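Local structure of mandelate racemase/muconate lactonizing enzyme (Polaromonas sp., 2OG9) at residues 67-72 and 289-294; 90-95 and 131-136; 248-253 and 259-264. The protein probably abstracts a proton beside a substrate carboxylate, as enolase-superfamily enzymes do, and is classed as a mandelate racemase. All coordinates share one frame; numbering follows the deposited sequence.

Contact 1: residues 67-72 and 289-294; sequences YSKRAG and APRVGG
The phenol oxygen of Tyr-67 is held by two residues of the barrel side: Arg-291 reaches it across this contact, and Asp-288, just ahead of 289-294, bonds it through OD2. Within the arginine, NH2 makes the main bond, with NH2 and Tyr-67 OH 2.7 Å apart, although an N-H...O angle of 132° shows that it is clearly bent, and the oxygen is tilted out of the guanidinium plane. Arg-291 NE adds a weak bond at 3.2 Å to the same Tyr-67 OH, so the guanidinium presents two neighbouring N-H groups to one oxygen. This is possible because the arginine chain runs extended through its first two torsions and then turns at chi3 (-61°), bringing NE and NH2 round to the phenol. The two flat groups are inclined by 47°, so they are not stacked; Tyr-67 CE1 lies in the guanidinium plane at its edge. On the other flank of the tyrosine, Pro-290 CB lies near the ring plane, 3.8 Å from Tyr-67 CD2. Lys-69 approaches with its aliphatic part: its CD is 3.9 Å from Arg-291 NH2, while the like charges stay apart, with Lys-69 NZ 5.0 Å from Arg-291 NH2. A phenylalanine in place of Tyr-67 removes the oxygen shared by Arg-291 and Asp-288, and would probably leave the guanidinium without this anchor and freer to turn. Ser-108 of a second subunit touches Arg-291, so the joint between the two domains lies beside a subunit interface. The contact joins the end of strand 61-69, an outermost strand of the N-terminal antiparallel sheet within this chain, to the short helix 289-292 that follows barrel strand 284-285, and Pro-290 also packs on Leu-320 of helix 318-326.

Contact 2: residues 90-95 and 131-136; sequences EDPSDI and AKRAGL
Pro-92 and Ser-93 meet the side chain of Arg-133, which crosses the proline at about a right angle. In the arginine, CG lies opposite the backbone N (chi1 -176°) and the chain stays extended until chi3 bends it (-68°), which carries the guanidinium to the turn at residues 91-94. Its NH2 approaches Pro-92 CG to 3.8 Å, the proline carbon lying at the guanidinium edge. Ser-93 turns OG to the side of its own backbone N, with chi1 at -73°, and that oxygen stands 4.0 Å from Arg-133 NE. A water closes this distance: it accepts from Arg-133 NE at 2.7 Å and hydrogen-bonds Ser-93 OG at 2.9 Å, lying in the guanidinium plane at its edge. Both polar ends also have direct partners, since Arg-133 NH2 forms a salt bridge with Asp-13 and Ser-93 OG bonds Ser-12. Asp-91 braces the turn: its OD1 accepts from Ser-93 N at 3.1 Å, met from above the carboxylate plane, an Asx turn superposed on a type I turn from Asp-91 to Asp-94. Leu-136 of a third subunit covers Ser-93 and Arg-133. The arginine and the water link the bend before helix 95-104 to the C-terminal turn of helix 114-133, which closes in a Schellman motif at Gly-135, and Pro-92 packs on Leu-126 of that helix.

Contact 3: residues 248-253 and 259-264; sequences EGHAAL and TPIATG
Two torsions of His-250 lay its ring under Thr-263: chi1 (-77°) swings it beside its own backbone N, and chi2 (-60°) turns it so that Thr-263 CB sits 4.3 Å above the ring plane, over its centre. The threonine's own first torsion places OG1 opposite its backbone N, and Thr-263 OG1 lies 3.8 Å from His-250 NE2. Each polar group has its bond outside the pair, Thr-263 OG1 to Glu-240 and His-250 NE2, weakly, to the carbonyl of Asp-243. Helix 247-256 belongs to a beta-alpha-beta unit of the TIM barrel, following strand 238-239 and returning to strand 261-263; the local axes of the helix and the returning strand run nearly antiparallel, at 155°, and approach to 9.3 Å. From the strand, Ile-261 CG2 comes obliquely to the histidine, 3.9 Å from His-250 ND1, a buried nitrogen for which the model holds no hydrogen-bonding partner. One helical turn on from the histidine, Leu-253 CB meets Ile-261 CG1 at 4.3 Å, and the same leucine leans on Ala-223, Gln-224 and Cys-227 of helix 220-230. The Ile-261 side chain also lies about 6 Å from a bound calcium ion, probably the one at Ala-254 and Phe-257.

In the fold
Contact 2 belongs to the N-terminal domain, contact 3 to the barrel, and contact 1 ties the two domains together. Along the chain, contact 2 closes before contact 3 opens, and both are nested within the long loop closed by contact 1. The centre of contact 1 lies 9 Å from that of the chain and about 23 Å from the centres of both other contacts, which are 37 Å apart on opposite sides of the chain's centre. None touches another. Strands 261-263 and 284-285 are neighbours in the parallel barrel sheet: contact 3 involves the first, and the barrel half of contact 1 follows the second, consistent with the enolase-superfamily pairing of capping domain and barrel.

Contact 1: residues 67-72 and 289-294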
ATOM      1  N   TYR A  67      32.237 -22.600  -7.323  1.00 19.03           N
ATOM      2  CA  TYR A  67      33.324 -21.973  -8.055  1.00 21.52           C
ATOM      3  C   TYR A  67      33.465 -20.501  -7.710  1.00 22.04           C
ATOM      4  O   TYR A  67      32.602 -19.913  -7.060  1.00 20.16           O
ATOM      5  CB  TYR A  67      33.065 -22.106  -9.560  1.00 23.06           C
ATOM      6  CG  TYR A  67      32.012 -21.145 -10.069  1.00 26.37           C
ATOM      7  CD1 TYR A  67      32.366 -19.888 -10.553  1.00 28.19           C
ATOM      8  CD2 TYR A  67      30.660 -21.468 -10.012  1.00 28.77           C
ATOM      9  CE1 TYR A  67      31.400 -18.975 -10.967  1.00 32.02           C
ATOM     10  CE2 TYR A  67      29.682 -20.562 -10.422  1.00 31.21           C
ATOM     11  CZ  TYR A  67      30.062 -19.316 -10.898  1.00 32.47           C
ATOM     12  OH  TYR A  67      29.111 -18.402 -11.294  1.00 32.87           O
ATOM     13  N   SER A  68      34.567 -19.918  -8.161  1.00 21.77           N
ATOM     14  CA  SER A  68      34.836 -18.507  -7.961  1.00 23.12           C
ATOM     15  C   SER A  68      35.511 -17.982  -9.214  1.00 23.02           C
ATOM     16  O   SER A  68      36.486 -18.567  -9.695  1.00 21.23           O
ATOM     17  CB  SER A  68      35.775 -18.272  -6.774  1.00 23.81           C
ATOM     18  OG  SER A  68      35.237 -18.785  -5.574  1.00 26.44           O
ATOM     19  N   LYS A  69      34.964 -16.903  -9.755  1.00 25.11           N
ATOM     20  CA  LYS A  69      35.545 -16.244 -10.916  1.00 27.77           C
ATOM     21  C   LYS A  69      36.220 -15.055 -10.246  1.00 28.92           C
ATOM     22  O   LYS A  69      35.550 -14.213  -9.650  1.00 30.27           O
ATOM     23  CB  LYS A  69      34.448 -15.796 -11.881  1.00 29.34           C
ATOM     24  CG  LYS A  69      33.864 -16.945 -12.697  1.00 32.12           C
ATOM     25  CD  LYS A  69      32.551 -16.554 -13.364  1.00 36.04           C
ATOM     26  CE  LYS A  69      32.621 -16.710 -14.875  1.00 37.71           C
ATOM     27  NZ  LYS A  69      31.302 -16.490 -15.544  1.00 36.85           N
ATOM     28  N   ARG A  70      37.543 -15.014 -10.323  1.00 28.56           N
ATOM     29  CA  ARG A  70      38.342 -13.977  -9.676  1.00 29.34           C
ATOM     30  C   ARG A  70      38.490 -14.386  -8.208  1.00 27.04           C
ATOM     31  O   ARG A  70      38.358 -15.563  -7.890  1.00 27.82           O
ATOM     32  CB  ARG A  70      37.695 -12.591  -9.824  1.00 30.37           C
ATOM     33  CG  ARG A  70      37.649 -12.126 -11.280  1.00 36.14           C
ATOM     34  CD  ARG A  70      37.145 -10.700 -11.440  1.00 41.31           C
ATOM     35  NE  ARG A  70      36.971 -10.347 -12.849  1.00 44.75           N
ATOM     36  CZ  ARG A  70      37.961 -10.254 -13.733  1.00 47.57           C
ATOM     37  NH1 ARG A  70      39.216 -10.481 -13.362  1.00 49.92           N
ATOM     38  NH2 ARG A  70      37.697  -9.943 -14.997  1.00 48.62           N
ATOM     39  N   ALA A  71      38.747 -13.442  -7.311  1.00 25.44           N
ATOM     40  CA  ALA A  71      38.951 -13.795  -5.906  1.00 22.47           C
ATOM     41  C   ALA A  71      37.828 -14.618  -5.276  1.00 21.59           C
ATOM     42  O   ALA A  71      36.648 -14.342  -5.473  1.00 18.95           O
ATOM     43  CB  ALA A  71      39.199 -12.530  -5.087  1.00 24.78           C
ATOM     44  N   GLY A  72      38.206 -15.642  -4.518  1.00 21.80           N
ATOM     45  CA  GLY A  72      37.207 -16.465  -3.866  1.00 22.36           C
ATOM     46  C   GLY A  72      37.583 -17.920  -3.672  1.00 22.20           C
ATOM     47  O   GLY A  72      37.178 -18.528  -2.683  1.00 21.49           O
ATOM     48  N   ALA A 289      23.060 -21.810  -9.238  1.00 16.14           N
ATOM     49  CA  ALA A 289      23.087 -22.761  -8.127  1.00 18.38           C
ATOM     50  C   ALA A 289      24.355 -22.708  -7.265  1.00 20.01           C
ATOM     51  O   ALA A 289      24.279 -22.454  -6.065  1.00 19.78           O
ATOM     52  CB  ALA A 289      22.850 -24.185  -8.645  1.00 18.75           C
ATOM     53  N   PRO A 290      25.535 -22.951  -7.861  1.00 22.21           N
ATOM     54  CA  PRO A 290      26.776 -22.909  -7.076  1.00 22.95           C
ATOM     55  C   PRO A 290      26.974 -21.582  -6.344  1.00 22.53           C
ATOM     56  O   PRO A 290      27.442 -21.543  -5.208  1.00 23.41           O
ATOM     57  CB  PRO A 290      27.860 -23.138  -8.129  1.00 22.77           C
ATOM     58  CG  PRO A 290      27.176 -24.006  -9.135  1.00 25.11           C
ATOM     59  CD  PRO A 290      25.806 -23.362  -9.251  1.00 23.95           C
ATOM     60  N   ARG A 291      26.610 -20.490  -7.001  1.00 21.91           N
ATOM     61  CA  ARG A 291      26.775 -19.170  -6.415  1.00 22.55           C
ATOM     62  C   ARG A 291      25.825 -18.856  -5.252  1.00 20.16           C
ATOM     63  O   ARG A 291      26.181 -18.094  -4.356  1.00 19.13           O
ATOM     64  CB  ARG A 291      26.636 -18.106  -7.509  1.00 24.49           C
ATOM     65  CG  ARG A 291      27.025 -16.711  -7.058  1.00 31.16           C
ATOM     66  CD  ARG A 291      27.161 -15.748  -8.233  1.00 35.50           C
ATOM     67  NE  ARG A 291      28.199 -16.158  -9.175  1.00 38.89           N
ATOM     68  CZ  ARG A 291      28.756 -15.344 -10.068  1.00 40.65           C
ATOM     69  NH1 ARG A 291      28.371 -14.077 -10.135  1.00 42.86           N
ATOM     70  NH2 ARG A 291      29.699 -15.788 -10.888  1.00 41.50           N
ATOM     71  N   VAL A 292      24.630 -19.440  -5.254  1.00 17.79           N
ATOM     72  CA  VAL A 292      23.665 -19.168  -4.190  1.00 18.21           C
ATOM     73  C   VAL A 292      23.712 -20.163  -3.032  1.00 18.24           C
ATOM     74  O   VAL A 292      22.963 -20.030  -2.066  1.00 15.87           O
ATOM     75  CB  VAL A 292      22.208 -19.105  -4.735  1.00 19.38           C
ATOM     76  CG1 VAL A 292      22.105 -18.039  -5.815  1.00 18.52           C
ATOM     77  CG2 VAL A 292      21.783 -20.460  -5.273  1.00 18.70           C
ATOM     78  N   GLY A 293      24.580 -21.163  -3.128  1.00 17.35           N
ATOM     79  CA  GLY A 293      24.686 -22.131  -2.049  1.00 18.46           C
ATOM     80  C   GLY A 293      24.266 -23.549  -2.376  1.00 18.63           C
ATOM     81  O   GLY A 293      24.052 -24.355  -1.470  1.00 18.48           O
ATOM     82  N   GLY A 294      24.134 -23.862  -3.661  1.00 17.52           N
ATOM     83  CA  GLY A 294      23.758 -25.210  -4.038  1.00 15.62           C
ATOM     84  C   GLY A 294      22.343 -25.388  -4.553  1.00 16.36           C
ATOM     85  O   GLY A 294      21.601 -24.424  -4.770  1.00 13.45           O
TER

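Contact 2: residues 90-95 and 131-136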
ATOM      1  N   GLU A  90      26.564 -38.123   9.725  1.00 23.12           N
ATOM      2  CA  GLU A  90      25.215 -37.658   9.411  1.00 23.55           C
ATOM      3  C   GLU A  90      24.523 -38.451   8.307  1.00 21.49           C
ATOM      4  O   GLU A  90      25.172 -39.045   7.444  1.00 19.13           O
ATOM      5  CB  GLU A  90      25.253 -36.180   9.006  1.00 24.47           C
ATOM      6  CG  GLU A  90      25.675 -35.220  10.105  1.00 25.55           C
ATOM      7  CD  GLU A  90      24.617 -35.060  11.181  1.00 30.29           C
ATOM      8  OE1 GLU A  90      23.430 -35.324  10.899  1.00 33.20           O
ATOM      9  OE2 GLU A  90      24.967 -34.653  12.307  1.00 31.73           O
ATOM     10  N   ASP A  91      23.193 -38.443   8.346  1.00 19.83           N
ATOM     11  CA  ASP A  91      22.376 -39.129   7.349  1.00 19.58           C
ATOM     12  C   ASP A  91      22.388 -38.244   6.094  1.00 18.95           C
ATOM     13  O   ASP A  91      21.826 -37.150   6.098  1.00 17.00           O
ATOM     14  CB  ASP A  91      20.941 -39.276   7.872  1.00 21.06           C
ATOM     15  CG  ASP A  91      20.083 -40.160   6.989  1.00 22.91           C
ATOM     16  OD1 ASP A  91      20.385 -40.266   5.782  1.00 21.81           O
ATOM     17  OD2 ASP A  91      19.100 -40.737   7.500  1.00 23.37           O
ATOM     18  N   PRO A  92      23.023 -38.709   5.003  1.00 18.46           N
ATOM     19  CA  PRO A  92      23.098 -37.935   3.760  1.00 17.86           C
ATOM     20  C   PRO A  92      21.764 -37.568   3.113  1.00 17.24           C
ATOM     21  O   PRO A  92      21.705 -36.638   2.305  1.00 16.01           O
ATOM     22  CB  PRO A  92      23.954 -38.822   2.854  1.00 18.85           C
ATOM     23  CG  PRO A  92      23.560 -40.205   3.296  1.00 17.53           C
ATOM     24  CD  PRO A  92      23.585 -40.060   4.808  1.00 17.98           C
ATOM     25  N   SER A  93      20.696 -38.282   3.462  1.00 16.63           N
ATOM     26  CA  SER A  93      19.386 -38.003   2.876  1.00 16.55           C
ATOM     27  C   SER A  93      18.727 -36.728   3.409  1.00 16.82           C
ATOM     28  O   SER A  93      17.853 -36.165   2.756  1.00 15.17           O
ATOM     29  CB  SER A  93      18.442 -39.194   3.090  1.00 19.06           C
ATOM     30  OG  SER A  93      18.796 -40.291   2.257  1.00 17.56           O
ATOM     31  N   ASP A  94      19.138 -36.275   4.588  1.00 15.76           N
ATOM     32  CA  ASP A  94      18.564 -35.069   5.184  1.00 17.83           C
ATOM     33  C   ASP A  94      19.356 -33.862   4.689  1.00 18.09           C
ATOM     34  O   ASP A  94      20.006 -33.147   5.462  1.00 15.92           O
ATOM     35  CB  ASP A  94      18.617 -35.174   6.711  1.00 17.71           C
ATOM     36  CG  ASP A  94      17.774 -36.314   7.240  1.00 21.02           C
ATOM     37  OD1 ASP A  94      16.781 -36.676   6.574  1.00 19.95           O
ATOM     38  OD2 ASP A  94      18.083 -36.843   8.330  1.00 24.22           O
ATOM     39  N   ILE A  95      19.278 -33.643   3.380  1.00 17.32           N
ATOM     40  CA  ILE A  95      20.018 -32.585   2.713  1.00 17.79           C
ATOM     41  C   ILE A  95      19.818 -31.170   3.234  1.00 17.38           C
ATOM     42  O   ILE A  95      20.795 -30.487   3.551  1.00 14.65           O
ATOM     43  CB  ILE A  95      19.744 -32.623   1.191  1.00 18.01           C
ATOM     44  CG1 ILE A  95      20.032 -34.035   0.663  1.00 16.17           C
ATOM     45  CG2 ILE A  95      20.611 -31.594   0.471  1.00 17.22           C
ATOM     46  CD1 ILE A  95      19.955 -34.166  -0.856  1.00 18.29           C
ATOM     47  N   ALA A 131      20.166 -38.929  -5.880  1.00 16.06           N
ATOM     48  CA  ALA A 131      19.655 -39.286  -7.205  1.00 17.30           C
ATOM     49  C   ALA A 131      20.181 -40.670  -7.606  1.00 17.33           C
ATOM     50  O   ALA A 131      19.417 -41.541  -8.032  1.00 15.79           O
ATOM     51  CB  ALA A 131      20.088 -38.242  -8.227  1.00 19.18           C
ATOM     52  N   LYS A 132      21.489 -40.859  -7.463  1.00 17.80           N
ATOM     53  CA  LYS A 132      22.129 -42.136  -7.791  1.00 19.46           C
ATOM     54  C   LYS A 132      21.518 -43.278  -6.982  1.00 20.75           C
ATOM     55  O   LYS A 132      21.366 -44.400  -7.480  1.00 19.73           O
ATOM     56  CB  LYS A 132      23.639 -42.057  -7.525  1.00 20.73           C
ATOM     57  CG  LYS A 132      24.407 -41.194  -8.532  1.00 21.03           C
ATOM     58  CD  LYS A 132      25.865 -40.968  -8.117  1.00 22.78           C
ATOM     59  CE  LYS A 132      26.619 -40.171  -9.178  1.00 26.07           C
ATOM     60  NZ  LYS A 132      28.024 -39.842  -8.784  1.00 26.82           N
ATOM     61  N   ARG A 133      21.166 -42.987  -5.735  1.00 18.48           N
ATOM     62  CA  ARG A 133      20.570 -43.977  -4.857  1.00 19.68           C
ATOM     63  C   ARG A 133      19.281 -44.508  -5.476  1.00 20.96           C
ATOM     64  O   ARG A 133      18.950 -45.684  -5.330  1.00 19.91           O
ATOM     65  CB  ARG A 133      20.285 -43.357  -3.478  1.00 20.18           C
ATOM     66  CG  ARG A 133      19.754 -44.333  -2.440  1.00 22.59           C
ATOM     67  CD  ARG A 133      19.191 -43.607  -1.221  1.00 22.96           C
ATOM     68  NE  ARG A 133      20.220 -42.933  -0.431  1.00 24.43           N
ATOM     69  CZ  ARG A 133      21.080 -43.556   0.367  1.00 26.72           C
ATOM     70  NH1 ARG A 133      21.037 -44.877   0.484  1.00 26.40           N
ATOM     71  NH2 ARG A 133      21.980 -42.862   1.052  1.00 23.15           N
ATOM     72  N   ALA A 134      18.557 -43.643  -6.181  1.00 20.40           N
ATOM     73  CA  ALA A 134      17.305 -44.046  -6.820  1.00 21.11           C
ATOM     74  C   ALA A 134      17.505 -44.496  -8.269  1.00 20.55           C
ATOM     75  O   ALA A 134      16.541 -44.859  -8.945  1.00 20.60           O
ATOM     76  CB  ALA A 134      16.303 -42.895  -6.773  1.00 21.48           C
ATOM     77  N   GLY A 135      18.750 -44.471  -8.737  1.00 20.24           N
ATOM     78  CA  GLY A 135      19.035 -44.863 -10.110  1.00 20.59           C
ATOM     79  C   GLY A 135      18.415 -43.885 -11.092  1.00 21.64           C
ATOM     80  O   GLY A 135      18.056 -44.247 -12.219  1.00 21.52           O
ATOM     81  N   LEU A 136      18.302 -42.631 -10.675  1.00 18.60           N
ATOM     82  CA  LEU A 136      17.698 -41.603 -11.514  1.00 19.67           C
ATOM     83  C   LEU A 136      18.624 -40.424 -11.758  1.00 18.82           C
ATOM     84  O   LEU A 136      19.486 -40.115 -10.934  1.00 17.83           O
ATOM     85  CB  LEU A 136      16.426 -41.062 -10.854  1.00 19.71           C
ATOM     86  CG  LEU A 136      15.258 -41.986 -10.518  1.00 19.70           C
ATOM     87  CD1 LEU A 136      14.210 -41.193  -9.720  1.00 20.49           C
ATOM     88  CD2 LEU A 136      14.661 -42.549 -11.793  1.00 19.16           C
TER
HETATM   89  O   HOH W   1      20.771 -40.327   0.069  1.00 23.79           O

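Contact 3: residues 248-253 and 259-264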
ATOM      1  N   GLU A 248      14.947  -1.518  -7.996  1.00 26.52           N
ATOM      2  CA  GLU A 248      13.950  -0.543  -8.425  1.00 27.39           C
ATOM      3  C   GLU A 248      14.220  -0.166  -9.874  1.00 26.25           C
ATOM      4  O   GLU A 248      13.290  -0.014 -10.668  1.00 23.25           O
ATOM      5  CB  GLU A 248      14.011   0.719  -7.563  1.00 30.13           C
ATOM      6  CG  GLU A 248      13.304   0.603  -6.232  1.00 35.22           C
ATOM      7  CD  GLU A 248      13.229   1.936  -5.505  1.00 38.40           C
ATOM      8  OE1 GLU A 248      12.815   2.935  -6.131  1.00 38.91           O
ATOM      9  OE2 GLU A 248      13.579   1.979  -4.305  1.00 41.11           O
ATOM     10  N   GLY A 249      15.502  -0.008 -10.202  1.00 23.84           N
ATOM     11  CA  GLY A 249      15.890   0.347 -11.557  1.00 23.65           C
ATOM     12  C   GLY A 249      15.448  -0.701 -12.561  1.00 23.49           C
ATOM     13  O   GLY A 249      14.865  -0.375 -13.597  1.00 22.79           O
ATOM     14  N   HIS A 250      15.721  -1.966 -12.252  1.00 22.00           N
ATOM     15  CA  HIS A 250      15.336  -3.058 -13.136  1.00 21.30           C
ATOM     16  C   HIS A 250      13.818  -3.163 -13.255  1.00 18.16           C
ATOM     17  O   HIS A 250      13.295  -3.379 -14.343  1.00 18.36           O
ATOM     18  CB  HIS A 250      15.914  -4.390 -12.631  1.00 21.13           C
ATOM     19  CG  HIS A 250      17.375  -4.564 -12.912  1.00 22.62           C
ATOM     20  ND1 HIS A 250      17.897  -4.557 -14.189  1.00 27.00           N
ATOM     21  CD2 HIS A 250      18.424  -4.764 -12.081  1.00 21.45           C
ATOM     22  CE1 HIS A 250      19.203  -4.748 -14.131  1.00 23.62           C
ATOM     23  NE2 HIS A 250      19.548  -4.876 -12.862  1.00 23.55           N
ATOM     24  N   ALA A 251      13.110  -3.005 -12.142  1.00 20.01           N
ATOM     25  CA  ALA A 251      11.647  -3.088 -12.159  1.00 21.05           C
ATOM     26  C   ALA A 251      11.056  -2.004 -13.057  1.00 22.65           C
ATOM     27  O   ALA A 251      10.079  -2.241 -13.771  1.00 21.51           O
ATOM     28  CB  ALA A 251      11.091  -2.950 -10.738  1.00 22.45           C
ATOM     29  N   ALA A 252      11.647  -0.812 -13.014  1.00 23.15           N
ATOM     30  CA  ALA A 252      11.174   0.304 -13.831  1.00 24.79           C
ATOM     31  C   ALA A 252      11.352  -0.012 -15.317  1.00 25.04           C
ATOM     32  O   ALA A 252      10.485   0.291 -16.133  1.00 25.26           O
ATOM     33  CB  ALA A 252      11.928   1.584 -13.467  1.00 25.84           C
ATOM     34  N   LEU A 253      12.481  -0.615 -15.668  1.00 23.82           N
ATOM     35  CA  LEU A 253      12.727  -0.977 -17.056  1.00 24.92           C
ATOM     36  C   LEU A 253      11.729  -2.042 -17.512  1.00 23.44           C
ATOM     37  O   LEU A 253      11.159  -1.946 -18.597  1.00 23.38           O
ATOM     38  CB  LEU A 253      14.160  -1.492 -17.218  1.00 24.46           C
ATOM     39  CG  LEU A 253      15.252  -0.424 -17.118  1.00 24.52           C
ATOM     40  CD1 LEU A 253      16.614  -1.075 -16.963  1.00 25.33           C
ATOM     41  CD2 LEU A 253      15.204   0.457 -18.359  1.00 24.97           C
ATOM     42  N   THR A 259      10.488  -5.748 -24.211  1.00 22.16           N
ATOM     43  CA  THR A 259      11.613  -6.677 -24.125  1.00 22.70           C
ATOM     44  C   THR A 259      11.857  -7.153 -22.698  1.00 18.98           C
ATOM     45  O   THR A 259      11.984  -6.350 -21.773  1.00 18.79           O
ATOM     46  CB  THR A 259      12.913  -6.029 -24.631  1.00 23.85           C
ATOM     47  OG1 THR A 259      12.714  -5.546 -25.965  1.00 24.51           O
ATOM     48  CG2 THR A 259      14.051  -7.052 -24.634  1.00 24.67           C
ATOM     49  N   PRO A 260      11.924  -8.477 -22.502  1.00 17.10           N
ATOM     50  CA  PRO A 260      12.161  -9.020 -21.166  1.00 17.26           C
ATOM     51  C   PRO A 260      13.505  -8.569 -20.609  1.00 18.12           C
ATOM     52  O   PRO A 260      14.479  -8.415 -21.349  1.00 18.78           O
ATOM     53  CB  PRO A 260      12.129 -10.528 -21.396  1.00 17.16           C
ATOM     54  CG  PRO A 260      11.130 -10.666 -22.511  1.00 18.84           C
ATOM     55  CD  PRO A 260      11.529  -9.541 -23.442  1.00 16.82           C
ATOM     56  N   ILE A 261      13.533  -8.342 -19.303  1.00 16.42           N
ATOM     57  CA  ILE A 261      14.741  -7.957 -18.600  1.00 17.09           C
ATOM     58  C   ILE A 261      15.158  -9.203 -17.837  1.00 18.72           C
ATOM     59  O   ILE A 261      14.334  -9.845 -17.186  1.00 16.38           O
ATOM     60  CB  ILE A 261      14.472  -6.822 -17.603  1.00 19.62           C
ATOM     61  CG1 ILE A 261      13.970  -5.592 -18.361  1.00 19.98           C
ATOM     62  CG2 ILE A 261      15.741  -6.513 -16.791  1.00 20.12           C
ATOM     63  CD1 ILE A 261      14.913  -5.120 -19.459  1.00 20.47           C
ATOM     64  N   ALA A 262      16.433  -9.556 -17.938  1.00 18.43           N
ATOM     65  CA  ALA A 262      16.951 -10.730 -17.259  1.00 18.34           C
ATOM     66  C   ALA A 262      18.028 -10.299 -16.286  1.00 18.80           C
ATOM     67  O   ALA A 262      18.895  -9.502 -16.630  1.00 16.74           O
ATOM     68  CB  ALA A 262      17.532 -11.701 -18.270  1.00 19.83           C
ATOM     69  N   THR A 263      17.973 -10.820 -15.068  1.00 18.74           N
ATOM     70  CA  THR A 263      18.981 -10.473 -14.078  1.00 19.86           C
ATOM     71  C   THR A 263      18.995 -11.497 -12.947  1.00 19.22           C
ATOM     72  O   THR A 263      18.126 -12.369 -12.884  1.00 18.84           O
ATOM     73  CB  THR A 263      18.717  -9.064 -13.501  1.00 20.95           C
ATOM     74  OG1 THR A 263      19.803  -8.687 -12.645  1.00 23.91           O
ATOM     75  CG2 THR A 263      17.417  -9.045 -12.714  1.00 22.42           C
ATOM     76  N   GLY A 264      19.994 -11.399 -12.074  1.00 17.94           N
ATOM     77  CA  GLY A 264      20.091 -12.311 -10.947  1.00 19.65           C
ATOM     78  C   GLY A 264      21.347 -13.163 -10.880  1.00 20.60           C
ATOM     79  O   GLY A 264      21.651 -13.736  -9.834  1.00 19.33           O
TER